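DNA alpha-glucosyltransferase (Enterobacteria phage T4, PDB 1XV5) is a phage-encoded glycosyltransferase of the GT-B clan, built from two Rossmann-like domains and holding uridine-5'-diphosphate in this model. Local coordinates at residues 176-181 with 306-311; 180-185 with 381-386. All blocks are in the same frame, centred on the assembly; numbering follows the deposited sequence.

Interaction 1: 176-181 with 306-311. With UDP (uridine-5'-diphosphate), chain C.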
# COMPACT_ATOMS: atom_id res chain seq x y z
N GLN A 176 8.02 2.21 7.27
CA GLN A 176 6.81 2.78 6.69
C GLN A 176 7.02 2.67 5.18
O GLN A 176 8.14 2.83 4.71
CB GLN A 176 6.67 4.27 7.01
CG GLN A 176 6.52 4.61 8.47
CD GLN A 176 6.60 6.10 8.69
OE1 GLN A 176 5.68 6.85 8.34
NE2 GLN A 176 7.71 6.55 9.26
N PRO A 177 5.95 2.38 4.42
CA PRO A 177 6.06 2.26 2.96
C PRO A 177 6.05 3.69 2.40
O PRO A 177 5.00 4.33 2.34
CB PRO A 177 4.82 1.46 2.59
CG PRO A 177 3.82 1.90 3.61
CD PRO A 177 4.61 1.98 4.89
N PRO A 178 7.22 4.20 1.97
CA PRO A 178 7.35 5.55 1.43
C PRO A 178 6.97 5.78 -0.02
O PRO A 178 6.98 4.88 -0.84
CB PRO A 178 8.84 5.88 1.64
CG PRO A 178 9.44 4.62 2.31
CD PRO A 178 8.52 3.51 1.91
N MET A 179 6.65 7.04 -0.32
CA MET A 179 6.29 7.45 -1.66
C MET A 179 6.88 8.84 -1.87
O MET A 179 7.00 9.61 -0.92
CB MET A 179 4.77 7.52 -1.82
CG MET A 179 4.32 7.97 -3.19
SD MET A 179 2.53 7.89 -3.35
CE MET A 179 2.08 9.59 -2.93
N ASP A 180 7.28 9.15 -3.10
CA ASP A 180 7.81 10.47 -3.38
C ASP A 180 6.55 11.32 -3.53
O ASP A 180 5.97 11.44 -4.61
CB ASP A 180 8.60 10.50 -4.69
CG ASP A 180 9.29 11.83 -4.93
OD1 ASP A 180 8.80 12.85 -4.39
OD2 ASP A 180 10.31 11.86 -5.65
N ILE A 181 6.12 11.90 -2.41
CA ILE A 181 4.92 12.72 -2.37
C ILE A 181 5.07 14.03 -3.16
O ILE A 181 4.12 14.52 -3.76
CB ILE A 181 4.55 13.01 -0.90
CG1 ILE A 181 4.04 11.71 -0.26
CG2 ILE A 181 3.52 14.12 -0.80
CD1 ILE A 181 3.90 11.74 1.24
N LEU A 306 1.09 4.47 7.04
CA LEU A 306 -0.16 4.81 6.37
C LEU A 306 0.03 3.97 5.12
O LEU A 306 1.13 3.44 4.89
CB LEU A 306 -0.24 6.29 5.99
CG LEU A 306 -0.78 7.24 7.07
CD1 LEU A 306 -0.69 8.67 6.56
CD2 LEU A 306 -2.23 6.87 7.40
N GLU A 307 -1.01 3.82 4.32
CA GLU A 307 -0.92 3.04 3.09
C GLU A 307 -0.73 3.97 1.91
O GLU A 307 -0.90 5.19 2.03
CB GLU A 307 -2.19 2.22 2.91
CG GLU A 307 -2.40 1.22 4.03
CD GLU A 307 -3.68 0.44 3.89
OE1 GLU A 307 -4.75 0.97 4.27
OE2 GLU A 307 -3.62 -0.69 3.37
N TYR A 308 -0.36 3.41 0.76
CA TYR A 308 -0.16 4.24 -0.41
C TYR A 308 -1.40 5.03 -0.81
O TYR A 308 -1.29 6.19 -1.19
CB TYR A 308 0.36 3.40 -1.58
CG TYR A 308 1.83 3.11 -1.44
CD1 TYR A 308 2.29 1.82 -1.18
CD2 TYR A 308 2.76 4.14 -1.48
CE1 TYR A 308 3.65 1.57 -0.96
CE2 TYR A 308 4.12 3.91 -1.26
CZ TYR A 308 4.55 2.62 -1.00
OH TYR A 308 5.89 2.40 -0.75
N THR A 309 -2.58 4.42 -0.73
CA THR A 309 -3.78 5.15 -1.09
C THR A 309 -3.98 6.35 -0.15
O THR A 309 -4.55 7.35 -0.56
CB THR A 309 -5.04 4.26 -1.08
OG1 THR A 309 -5.09 3.49 0.13
CG2 THR A 309 -5.03 3.32 -2.29
N HIS A 310 -3.51 6.24 1.09
CA HIS A 310 -3.61 7.36 2.03
C HIS A 310 -2.76 8.51 1.48
O HIS A 310 -3.21 9.64 1.33
CB HIS A 310 -3.02 7.00 3.40
CG HIS A 310 -3.92 6.18 4.28
ND1 HIS A 310 -3.52 4.97 4.81
CD2 HIS A 310 -5.14 6.44 4.79
CE1 HIS A 310 -4.46 4.52 5.62
NE2 HIS A 310 -5.46 5.39 5.63
N LEU A 311 -1.50 8.19 1.20
CA LEU A 311 -0.55 9.18 0.70
C LEU A 311 -0.96 9.80 -0.62
O LEU A 311 -0.76 10.99 -0.84
CB LEU A 311 0.84 8.54 0.58
CG LEU A 311 1.36 7.83 1.83
CD1 LEU A 311 2.80 7.38 1.58
CD2 LEU A 311 1.30 8.75 3.06
N1 UDP C . -3.65 0.58 -7.03
C2 UDP C . -3.72 0.78 -8.40
N3 UDP C . -4.81 0.20 -9.00
C4 UDP C . -5.82 -0.53 -8.39
C5 UDP C . -5.67 -0.67 -6.98
C6 UDP C . -4.62 -0.13 -6.36
O2 UDP C . -2.89 1.42 -9.02
O4 UDP C . -6.73 -0.98 -9.07
C1' UDP C . -2.50 1.16 -6.33
C2' UDP C . -2.85 2.17 -5.24
O2' UDP C . -3.12 3.44 -5.79
C3' UDP C . -1.59 2.10 -4.39
C4' UDP C . -1.29 0.60 -4.40
O4' UDP C . -1.84 0.11 -5.65
O3' UDP C . -0.54 2.81 -5.06
C5' UDP C . -1.90 -0.18 -3.25
O5' UDP C . -1.11 0.01 -2.07
PA UDP C . -1.76 0.30 -0.64
O1A UDP C . -0.62 0.43 0.28
O2A UDP C . -2.73 1.42 -0.77
O3A UDP C . -2.63 -1.04 -0.27
PB UDP C . -2.40 -2.62 -0.63
O1B UDP C . -2.88 -3.39 0.55
O2B UDP C . -2.99 -2.88 -1.96
O3B UDP C . -0.82 -2.78 -0.72

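Interaction 2: 180-185 with 381-386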
# COMPACT_ATOMS: atom_id res chain seq x y z
N ASP A 180 7.28 9.15 -3.10
CA ASP A 180 7.81 10.47 -3.38
C ASP A 180 6.55 11.32 -3.53
O ASP A 180 5.97 11.44 -4.61
CB ASP A 180 8.60 10.50 -4.69
CG ASP A 180 9.29 11.83 -4.93
OD1 ASP A 180 8.80 12.85 -4.39
OD2 ASP A 180 10.31 11.86 -5.65
N ILE A 181 6.12 11.90 -2.41
CA ILE A 181 4.92 12.72 -2.37
C ILE A 181 5.07 14.03 -3.16
O ILE A 181 4.12 14.52 -3.76
CB ILE A 181 4.55 13.01 -0.90
CG1 ILE A 181 4.04 11.71 -0.26
CG2 ILE A 181 3.52 14.12 -0.80
CD1 ILE A 181 3.90 11.74 1.24
N VAL A 182 6.29 14.57 -3.16
CA VAL A 182 6.57 15.79 -3.89
C VAL A 182 6.37 15.57 -5.38
O VAL A 182 5.75 16.38 -6.07
CB VAL A 182 8.03 16.24 -3.65
CG1 VAL A 182 8.33 17.50 -4.45
CG2 VAL A 182 8.27 16.47 -2.17
N LYS A 183 6.88 14.45 -5.88
CA LYS A 183 6.76 14.12 -7.30
C LYS A 183 5.31 14.02 -7.76
O LYS A 183 4.95 14.51 -8.83
CB LYS A 183 7.49 12.82 -7.60
CG LYS A 183 7.54 12.48 -9.08
CD LYS A 183 8.52 11.35 -9.37
CE LYS A 183 9.92 11.73 -8.92
NZ LYS A 183 10.35 13.05 -9.48
N VAL A 184 4.46 13.39 -6.95
CA VAL A 184 3.05 13.27 -7.30
C VAL A 184 2.40 14.65 -7.35
O VAL A 184 1.65 14.96 -8.27
CB VAL A 184 2.29 12.37 -6.30
CG1 VAL A 184 0.79 12.45 -6.55
CG2 VAL A 184 2.77 10.93 -6.45
N ARG A 185 2.69 15.50 -6.36
CA ARG A 185 2.10 16.83 -6.38
C ARG A 185 2.55 17.62 -7.60
O ARG A 185 1.75 18.30 -8.25
CB ARG A 185 2.46 17.64 -5.13
CG ARG A 185 2.00 19.09 -5.27
CD ARG A 185 2.11 19.91 -4.00
NE ARG A 185 1.53 21.25 -4.21
CZ ARG A 185 1.14 22.06 -3.23
NH1 ARG A 185 1.27 21.69 -1.96
NH2 ARG A 185 0.62 23.24 -3.53
N PHE A 381 1.61 17.70 5.94
CA PHE A 381 1.60 16.72 7.03
C PHE A 381 2.00 15.33 6.54
O PHE A 381 2.84 14.67 7.15
CB PHE A 381 0.20 16.64 7.65
CG PHE A 381 0.11 15.70 8.82
CD1 PHE A 381 0.68 16.04 10.04
CD2 PHE A 381 -0.55 14.48 8.70
CE1 PHE A 381 0.59 15.17 11.14
CE2 PHE A 381 -0.64 13.61 9.78
CZ PHE A 381 -0.07 13.96 11.01
N LEU A 382 1.39 14.89 5.45
CA LEU A 382 1.68 13.58 4.91
C LEU A 382 3.10 13.52 4.37
O LEU A 382 3.76 12.48 4.45
CB LEU A 382 0.65 13.23 3.83
CG LEU A 382 -0.77 13.09 4.39
CD1 LEU A 382 -1.76 12.85 3.26
CD2 LEU A 382 -0.82 11.95 5.41
N TYR A 383 3.58 14.63 3.82
CA TYR A 383 4.95 14.70 3.31
C TYR A 383 5.91 14.47 4.48
O TYR A 383 6.82 13.64 4.41
CB TYR A 383 5.20 16.08 2.70
CG TYR A 383 6.65 16.41 2.49
CD1 TYR A 383 7.39 15.79 1.48
CD2 TYR A 383 7.30 17.32 3.31
CE1 TYR A 383 8.75 16.07 1.30
CE2 TYR A 383 8.66 17.61 3.15
CZ TYR A 383 9.37 16.98 2.14
OH TYR A 383 10.70 17.28 1.96
N GLN A 384 5.70 15.21 5.56
CA GLN A 384 6.54 15.09 6.75
C GLN A 384 6.45 13.69 7.34
O GLN A 384 7.44 13.16 7.86
CB GLN A 384 6.11 16.11 7.81
CG GLN A 384 6.47 17.55 7.46
CD GLN A 384 7.97 17.80 7.52
OE1 GLN A 384 8.48 18.75 6.94
NE2 GLN A 384 8.68 16.94 8.25
N HIS A 385 5.28 13.08 7.26
CA HIS A 385 5.10 11.76 7.83
C HIS A 385 5.67 10.59 7.05
O HIS A 385 6.27 9.69 7.65
CB HIS A 385 3.62 11.48 8.08
CG HIS A 385 3.37 10.18 8.78
ND1 HIS A 385 2.75 9.11 8.18
CD2 HIS A 385 3.71 9.77 10.02
CE1 HIS A 385 2.71 8.09 9.02
NE2 HIS A 385 3.29 8.47 10.15
N GLN A 386 5.53 10.59 5.73
CA GLN A 386 5.97 9.43 4.98
C GLN A 386 6.61 9.63 3.60
O GLN A 386 6.57 8.73 2.77
CB GLN A 386 4.76 8.48 4.86
CG GLN A 386 5.09 6.99 4.86
CD GLN A 386 3.90 6.14 5.27
OE1 GLN A 386 3.35 6.32 6.36
NE2 GLN A 386 3.49 5.22 4.40

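Interaction 1: 176-181 with 306-311
A single tyrosine, Y308, meets the 176-181 loop with its outer end and the diphosphate of UDP with its backbone. Its hydroxyl donates to P178 O (OH to O 2.7 Å), arriving above the carbonyl plane, 36° out of it. The same oxygen lies at the ring edge, as does M179 CB, 3.7 Å from Y308 CE2, while P177 CB packs 3.7 Å from Y308 CE1. P177 CG lies 3.4 Å from L306 O. The phenol is thus pinned at its outer end by a buried polar bond among apolar neighbours, and F20 and K19 of helix 17-30 also touch it. The M179 chain runs out extended and turns at chi3 (95°), which puts CE 3.9 Å from L311 CB. At the helix start, E307 is the N-cap residue, its N bonded to H310 ND1. Y308 N reaches UDP O1A and T309 N reaches UDP O2A, each at 3.0 Å. Two backbone N-H groups of the first turn therefore grip the alpha phosphate, where the helix dipole would favour negative charge. A helix N-terminus directed at the nucleotide diphosphate is characteristic of the C-terminal domain of GT-B glycosyltransferases.

Interaction 2: 180-185 with 381-386
I181 and V182, in the first turn of helix 181-188, carry the apolar contact with helix 368-386. The short segments 181-185 and 381-386 run roughly antiparallel, at 147°, with axes 10.8 Å apart, and the nearest alpha carbons are those of I181 and Y383. I181 points at the other helix and does most of the touching. Its CG1 stands anti to the carbonyl carbon (chi1 -71°), and the extended branch carries CD1 onto the backbone of the partner, 3.3 Å from L382 O and 3.8 Å from Y383 CA. The second branch, CG2, lies 4.3 Å from Y383 CB. Next to it V182 CG2 approaches Y383 CE1 at 3.5 Å; the two side chains pass obliquely, at the more exposed margin of the contact. I181 also touches A315 of helix 308-316, and Y379 of helix 368-386 touches both I181 and V182.

Polar interactions act within or around the helices. D180 is the N-cap of helix 181-188, its OD1 accepting from K183 N at 2.9 Å and met from above the carboxylate plane, 61° out of it. I181 N donates to D387 OD1, and R185 forms a salt bridge with E376, earlier in helix 368-386.

Between the segments themselves, then, the chemistry is dispersive: methyl groups meet a helix backbone and, obliquely, the Y383 ring, while the D180 cap and the D387 bond hold the start of helix 181-188 and the R185-E376 salt bridge ties its next turn to helix 368-386.

Interactions 1 and 2 have centres about 8 Å apart and share D180 and I181, where the loop of interaction 1 becomes the helix of interaction 2. I181 serves both: its CD1 lies 4.4 Å from L311 CD2 as well as against helix 368-386. Q386 joins them further, its NE2 2.7 Å from P177 O and its OE1 3.0 Å from L306 N, both probable hydrogen bonds, so one amide spans the two segments of interaction 1. Interaction 1 contributes E307, Y308 and T309 to the UDP pocket. Interaction 2 lies further from the nucleotide, the Q386 side chain being about 8 Å from UDP.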